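Local coordinates for protein caspase-3 (Porites astreoides, PDB 6WI4) that probably cleaves proteins after aspartate residues as a cysteine protease of the caspase family, with a likely role in coral apoptosis, at residues 12-17 with 50-55; 128-133 with 156-161. One frame throughout, in Å; residues are numbered along the deposited sequence.

Interaction 1: residues 12-17 with 50-55; sequences GIAVII and LKFDVR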
loop_
_atom_site.group_PDB
_atom_site.type_symbol
_atom_site.label_atom_id
_atom_site.label_comp_id
_atom_site.label_asym_id
_atom_site.label_seq_id
_atom_site.Cartn_x
_atom_site.Cartn_y
_atom_site.Cartn_z
ATOM N N GLY A 12 -3.337 -12.968 9.370
ATOM C CA GLY A 12 -2.709 -11.851 10.035
ATOM C C GLY A 12 -3.642 -10.662 10.005
ATOM O O GLY A 12 -4.782 -10.759 9.554
ATOM N N ILE A 13 -3.135 -9.552 10.498
ATOM C CA ILE A 13 -3.877 -8.298 10.509
ATOM C C ILE A 13 -3.528 -7.522 9.252
ATOM O O ILE A 13 -2.370 -7.520 8.807
ATOM C CB ILE A 13 -3.557 -7.484 11.773
ATOM C CG1 ILE A 13 -3.950 -8.279 13.025
ATOM C CG2 ILE A 13 -4.270 -6.126 11.753
ATOM C CD1 ILE A 13 -3.330 -7.744 14.286
ATOM N N ALA A 14 -4.530 -6.860 8.674
ATOM C CA ALA A 14 -4.329 -5.967 7.536
ATOM C C ALA A 14 -4.912 -4.610 7.893
ATOM O O ALA A 14 -6.124 -4.486 8.081
ATOM C CB ALA A 14 -4.987 -6.517 6.268
ATOM N N VAL A 15 -4.062 -3.613 7.990
ATOM C CA VAL A 15 -4.468 -2.248 8.312
ATOM C C VAL A 15 -4.705 -1.460 7.027
ATOM O O VAL A 15 -3.898 -1.518 6.092
ATOM C CB VAL A 15 -3.396 -1.552 9.169
ATOM C CG1 VAL A 15 -3.749 -0.079 9.367
ATOM C CG2 VAL A 15 -3.219 -2.276 10.495
ATOM N N ILE A 16 -5.800 -0.700 6.986
ATOM C CA ILE A 16 -6.057 0.285 5.932
ATOM C C ILE A 16 -6.268 1.633 6.591
ATOM O O ILE A 16 -7.206 1.796 7.381
ATOM C CB ILE A 16 -7.288 -0.073 5.086
ATOM C CG1 ILE A 16 -7.118 -1.442 4.442
ATOM C CG2 ILE A 16 -7.544 1.010 4.036
ATOM C CD1 ILE A 16 -8.425 -1.953 3.837
ATOM N N ILE A 17 -5.430 2.603 6.245
ATOM C CA ILE A 17 -5.600 3.984 6.673
ATOM C C ILE A 17 -6.003 4.791 5.449
ATOM O O ILE A 17 -5.269 4.843 4.460
ATOM C CB ILE A 17 -4.332 4.530 7.339
ATOM C CG1 ILE A 17 -4.071 3.755 8.642
ATOM C CG2 ILE A 17 -4.496 6.018 7.623
ATOM C CD1 ILE A 17 -2.703 3.999 9.248
ATOM N N LEU A 50 -8.258 -12.512 1.122
ATOM C CA LEU A 50 -6.968 -13.152 1.337
ATOM C C LEU A 50 -6.821 -13.709 2.752
ATOM O O LEU A 50 -5.738 -14.187 3.110
ATOM C CB LEU A 50 -5.839 -12.157 1.041
ATOM C CG LEU A 50 -5.803 -11.575 -0.367
ATOM C CD1 LEU A 50 -4.697 -10.526 -0.459
ATOM C CD2 LEU A 50 -5.580 -12.671 -1.388
ATOM N N LYS A 51 -7.881 -13.608 3.567
ATOM C CA LYS A 51 -8.015 -14.229 4.883
ATOM C C LYS A 51 -7.281 -13.437 5.961
ATOM O O LYS A 51 -6.798 -14.010 6.936
ATOM C CB LYS A 51 -7.554 -15.698 4.849
ATOM C CG LYS A 51 -8.362 -16.556 3.863
ATOM C CD LYS A 51 -7.868 -17.994 3.799
ATOM C CE LYS A 51 -8.143 -18.738 5.096
ATOM N NZ LYS A 51 -9.595 -18.834 5.410
ATOM N N PHE A 52 -7.264 -12.113 5.833
ATOM C CA PHE A 52 -6.730 -11.243 6.867
ATOM C C PHE A 52 -7.856 -10.631 7.699
ATOM O O PHE A 52 -9.001 -10.506 7.254
ATOM C CB PHE A 52 -5.861 -10.139 6.248
ATOM C CG PHE A 52 -4.508 -10.626 5.783
ATOM C CD1 PHE A 52 -4.399 -11.396 4.636
ATOM C CD2 PHE A 52 -3.350 -10.325 6.498
ATOM C CE1 PHE A 52 -3.155 -11.865 4.201
ATOM C CE2 PHE A 52 -2.106 -10.796 6.071
ATOM C CZ PHE A 52 -2.014 -11.569 4.928
ATOM N N ASP A 53 -7.494 -10.258 8.922
ATOM C CA ASP A 53 -8.349 -9.521 9.856
ATOM C C ASP A 53 -8.147 -8.038 9.569
ATOM O O ASP A 53 -7.099 -7.476 9.899
ATOM C CB ASP A 53 -7.957 -9.911 11.282
ATOM C CG ASP A 53 -8.649 -9.091 12.370
ATOM O OD1 ASP A 53 -9.472 -8.198 12.086
ATOM O OD2 ASP A 53 -8.357 -9.377 13.551
ATOM N N VAL A 54 -9.128 -7.411 8.920
ATOM C CA VAL A 54 -8.965 -6.077 8.347
ATOM C C VAL A 54 -9.370 -5.019 9.362
ATOM O O VAL A 54 -10.455 -5.094 9.954
ATOM C CB VAL A 54 -9.790 -5.940 7.060
ATOM C CG1 VAL A 54 -9.701 -4.530 6.515
ATOM C CG2 VAL A 54 -9.304 -6.952 6.043
ATOM N N ARG A 55 -8.498 -4.031 9.561
ATOM C CA ARG A 55 -8.752 -2.917 10.469
ATOM C C ARG A 55 -8.694 -1.627 9.662
ATOM O O ARG A 55 -7.683 -1.352 9.005
ATOM C CB ARG A 55 -7.732 -2.906 11.611
ATOM C CG ARG A 55 -7.419 -4.282 12.178
ATOM C CD ARG A 55 -8.366 -4.707 13.280
ATOM N NE ARG A 55 -8.014 -6.022 13.832
ATOM C CZ ARG A 55 -7.060 -6.239 14.740
ATOM N NH1 ARG A 55 -6.349 -5.231 15.230
ATOM N NH2 ARG A 55 -6.817 -7.470 15.175
#
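R55 has its CG anti to its own carbonyl carbon (chi1 -42°), which sets CG against I13 CG2 at 3.7 Å, and the bend at chi2 (-87°) turns CD. The guanidinium lies over I13, whose CG2 methyl is 4.0 Å from its plane, over its centre, and NH2 approaches I13 CD1. The charge is met on the same strand: R55 holds D53 side-on, with NE on OD1 and NH2 on OD2 (2.9 Å), OD1 and OD2 lying close to the guanidinium plane while the nitrogens approach from above the carboxylate plane. Two oxygens on two nitrogens should limit rotation of both groups. The two strands pair in parallel through four hydrogen bonds, D53 N to G12 O, A14 N to D53 O, R55 N to A14 O and I16 N to R55 O, all between 2.8 and 2.9 Å. On the opposite face, A14 CB packs on F52 CB at 3.7 Å and I16 CD1 meets V54 CG1. K51 ends helix 36-49 in a Schellman motif, and the chain enters strand 53-58, the second strand of the beta-alpha-beta unit. That helix covers A14, I16 and V54, helix 62-73 covers I13, V15 and R55, and strand 83-88 continues the sheet beyond 13-18.

Interaction 2: residues 128-133 with 156-161; sequences QACQGH and GYYSWR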
loop_
_atom_site.group_PDB
_atom_site.type_symbol
_atom_site.label_atom_id
_atom_site.label_comp_id
_atom_site.label_asym_id
_atom_site.label_seq_id
_atom_site.Cartn_x
_atom_site.Cartn_y
_atom_site.Cartn_z
ATOM N N GLN A 128 -0.719 4.167 -1.690
ATOM C CA GLN A 128 -1.293 5.003 -2.736
ATOM C C GLN A 128 -1.123 6.443 -2.257
ATOM O O GLN A 128 -1.838 6.892 -1.358
ATOM C CB GLN A 128 -2.755 4.666 -3.005
ATOM C CG GLN A 128 -3.468 5.685 -3.902
ATOM C CD GLN A 128 -2.773 5.892 -5.240
ATOM O OE1 GLN A 128 -2.353 4.933 -5.896
ATOM N NE2 GLN A 128 -2.660 7.150 -5.659
ATOM N N ALA A 129 -0.151 7.148 -2.842
ATOM C CA ALA A 129 0.240 8.491 -2.440
ATOM C C ALA A 129 1.229 9.026 -3.461
ATOM O O ALA A 129 1.941 8.262 -4.119
ATOM C CB ALA A 129 0.873 8.511 -1.037
ATOM N N CYS A 130 1.271 10.343 -3.591
ATOM C CA CYS A 130 2.289 10.905 -4.456
ATOM C C CYS A 130 3.663 10.693 -3.843
ATOM O O CYS A 130 3.813 10.559 -2.625
ATOM C CB CYS A 130 2.017 12.385 -4.689
ATOM S SG CYS A 130 0.634 12.674 -5.783
ATOM N N GLN A 131 4.675 10.629 -4.711
ATOM C CA GLN A 131 6.061 10.448 -4.295
ATOM C C GLN A 131 6.918 11.608 -4.786
ATOM O O GLN A 131 8.136 11.476 -4.920
ATOM C CB GLN A 131 6.593 9.098 -4.790
ATOM C CG GLN A 131 5.869 7.914 -4.138
ATOM C CD GLN A 131 6.209 6.550 -4.738
ATOM O OE1 GLN A 131 5.308 5.767 -5.058
ATOM N NE2 GLN A 131 7.496 6.246 -4.859
ATOM N N GLY A 132 6.291 12.750 -5.027
ATOM C CA GLY A 132 6.941 13.865 -5.684
ATOM C C GLY A 132 5.907 14.685 -6.427
ATOM O O GLY A 132 4.705 14.499 -6.261
ATOM N N HIS A 133 6.397 15.593 -7.270
ATOM C CA HIS A 133 5.489 16.505 -7.952
ATOM C C HIS A 133 5.829 16.662 -9.431
ATOM O O HIS A 133 5.602 17.733 -10.007
ATOM C CB HIS A 133 5.491 17.879 -7.278
ATOM C CG HIS A 133 6.860 18.457 -7.103
ATOM N ND1 HIS A 133 7.521 18.449 -5.893
ATOM C CD2 HIS A 133 7.701 19.040 -7.989
ATOM C CE1 HIS A 133 8.707 19.014 -6.039
ATOM N NE2 HIS A 133 8.842 19.379 -7.301
ATOM N N GLY A 156 9.788 10.622 -6.966
ATOM C CA GLY A 156 9.849 11.906 -7.628
ATOM C C GLY A 156 8.590 12.302 -8.368
ATOM O O GLY A 156 8.510 13.433 -8.863
ATOM N N TYR A 157 7.602 11.422 -8.445
ATOM C CA TYR A 157 6.481 11.620 -9.346
ATOM C C TYR A 157 5.150 11.635 -8.610
ATOM O O TYR A 157 4.986 11.002 -7.564
ATOM C CB TYR A 157 6.453 10.517 -10.401
ATOM C CG TYR A 157 7.595 10.561 -11.389
ATOM C CD1 TYR A 157 7.479 11.291 -12.565
ATOM C CD2 TYR A 157 8.771 9.860 -11.158
ATOM C CE1 TYR A 157 8.506 11.318 -13.493
ATOM C CE2 TYR A 157 9.811 9.885 -12.081
ATOM C CZ TYR A 157 9.660 10.615 -13.243
ATOM O OH TYR A 157 10.681 10.652 -14.170
ATOM N N TYR A 158 4.191 12.340 -9.208
ATOM C CA TYR A 158 2.794 12.233 -8.813
ATOM C C TYR A 158 2.277 10.808 -9.004
ATOM O O TYR A 158 2.816 10.014 -9.786
ATOM C CB TYR A 158 1.926 13.153 -9.671
ATOM C CG TYR A 158 2.077 14.643 -9.458
ATOM C CD1 TYR A 158 1.858 15.217 -8.215
ATOM C CD2 TYR A 158 2.391 15.480 -10.526
ATOM C CE1 TYR A 158 1.959 16.587 -8.031
ATOM C CE2 TYR A 158 2.490 16.849 -10.354
ATOM C CZ TYR A 158 2.275 17.394 -9.106
ATOM O OH TYR A 158 2.377 18.760 -8.934
ATOM N N SER A 159 1.176 10.516 -8.316
ATOM C CA SER A 159 0.387 9.310 -8.494
ATOM C C SER A 159 -1.039 9.749 -8.775
ATOM O O SER A 159 -1.503 10.740 -8.211
ATOM C CB SER A 159 0.452 8.449 -7.225
ATOM O OG SER A 159 -0.215 7.217 -7.388
ATOM N N TRP A 160 -1.739 9.002 -9.619
ATOM C CA TRP A 160 -3.046 9.417 -10.121
ATOM C C TRP A 160 -4.207 8.671 -9.482
ATOM O O TRP A 160 -4.157 7.454 -9.268
ATOM C CB TRP A 160 -3.095 9.238 -11.634
ATOM C CG TRP A 160 -2.347 10.286 -12.391
ATOM C CD1 TRP A 160 -1.086 10.187 -12.907
ATOM C CD2 TRP A 160 -2.834 11.582 -12.762
ATOM N NE1 TRP A 160 -0.750 11.348 -13.569
ATOM C CE2 TRP A 160 -1.805 12.221 -13.487
ATOM C CE3 TRP A 160 -4.028 12.268 -12.533
ATOM C CZ2 TRP A 160 -1.944 13.508 -14.002
ATOM C CZ3 TRP A 160 -4.160 13.553 -13.043
ATOM C CH2 TRP A 160 -3.121 14.155 -13.764
ATOM N N ARG A 161 -5.266 9.420 -9.200
ATOM C CA ARG A 161 -6.488 8.916 -8.592
ATOM C C ARG A 161 -7.668 9.459 -9.378
ATOM O O ARG A 161 -7.687 10.641 -9.723
ATOM C CB ARG A 161 -6.575 9.366 -7.130
ATOM C CG ARG A 161 -7.950 9.235 -6.464
ATOM C CD ARG A 161 -7.911 9.767 -5.026
ATOM N NE ARG A 161 -7.051 10.941 -4.921
ATOM C CZ ARG A 161 -7.385 12.168 -5.312
ATOM N NH1 ARG A 161 -8.589 12.424 -5.810
ATOM N NH2 ARG A 161 -6.507 13.153 -5.194
HETATM O O HOH W 1 -2.513 5.257 -8.646
HETATM O O HOH W 2 9.352 15.703 -7.424
#
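Q131 pairs with both G156 and Y157 in a G1 beta bulge, Q131 N giving its hydrogen to Y157 O (2.9 Å) and Q131 O receiving that of G156 N. G132 passes so close to G156 that a beta carbon on it would clash with the G156 carbonyl carbon. Water 2 spans the next step, accepting from H133 N and donating to G156 O, and sits over one face of the H133 imidazole, whose ND1 is bonded to E92. The Y158 ring packs against H133 and C130. H133 CA comes over one ring face in a CH-pi contact, 3.6 Å from the centroid. H133 CB touches the phenol OH, while C130 SG lies at the ring edge, in its plane and 3.7 Å from CD1, although the sulfur position is less certain. An alanine in place of Y158 would probably leave H133 CA and CB without the ring they pack on and open a gap beside C130. Further along, S159 has OG anti to its backbone N (chi1 -175°), where it accepts a bent bond from Q128 NE2 (3.0 Å), tilted from the amide plane; it also bonds S152. Water 1 donates to both Q128 OE1 and W160 O. In the bound peptide, one acidic side chain accepts a further bond from Q128 NE2, an acidic side chain pairs in a salt bridge with R161, and an apolar side chain packs on the Y158 ring; W160 and R161 pair with the peptide as an antiparallel strand. QACQG matches the caspase active-site pentapeptide, so C130 is probably the nucleophile, and the amide and guanidinium donors nearby are consistent with a pocket for acidic substrate side chains.

The two interactions lie on opposite sides of the chain's centre, their own centres 24 Å apart and their nearest atoms about 7 Å apart, without touching. They are in series along the chain and joined through the main sheet: strand 13-18 is bordered on one side by 53-58, the strand of interaction 1 that forms the edge of the sheet within this chain, and on the other by 83-88, which pairs in turn with 123-128. This last strand runs directly into the 128-133 loop of interaction 2. Thus 12-17 with 50-55 builds one edge of the caspase core, whereas 128-133 with 156-161 shapes the peptide-binding site beyond the end of a more central strand and makes direct contact with the bound peptide.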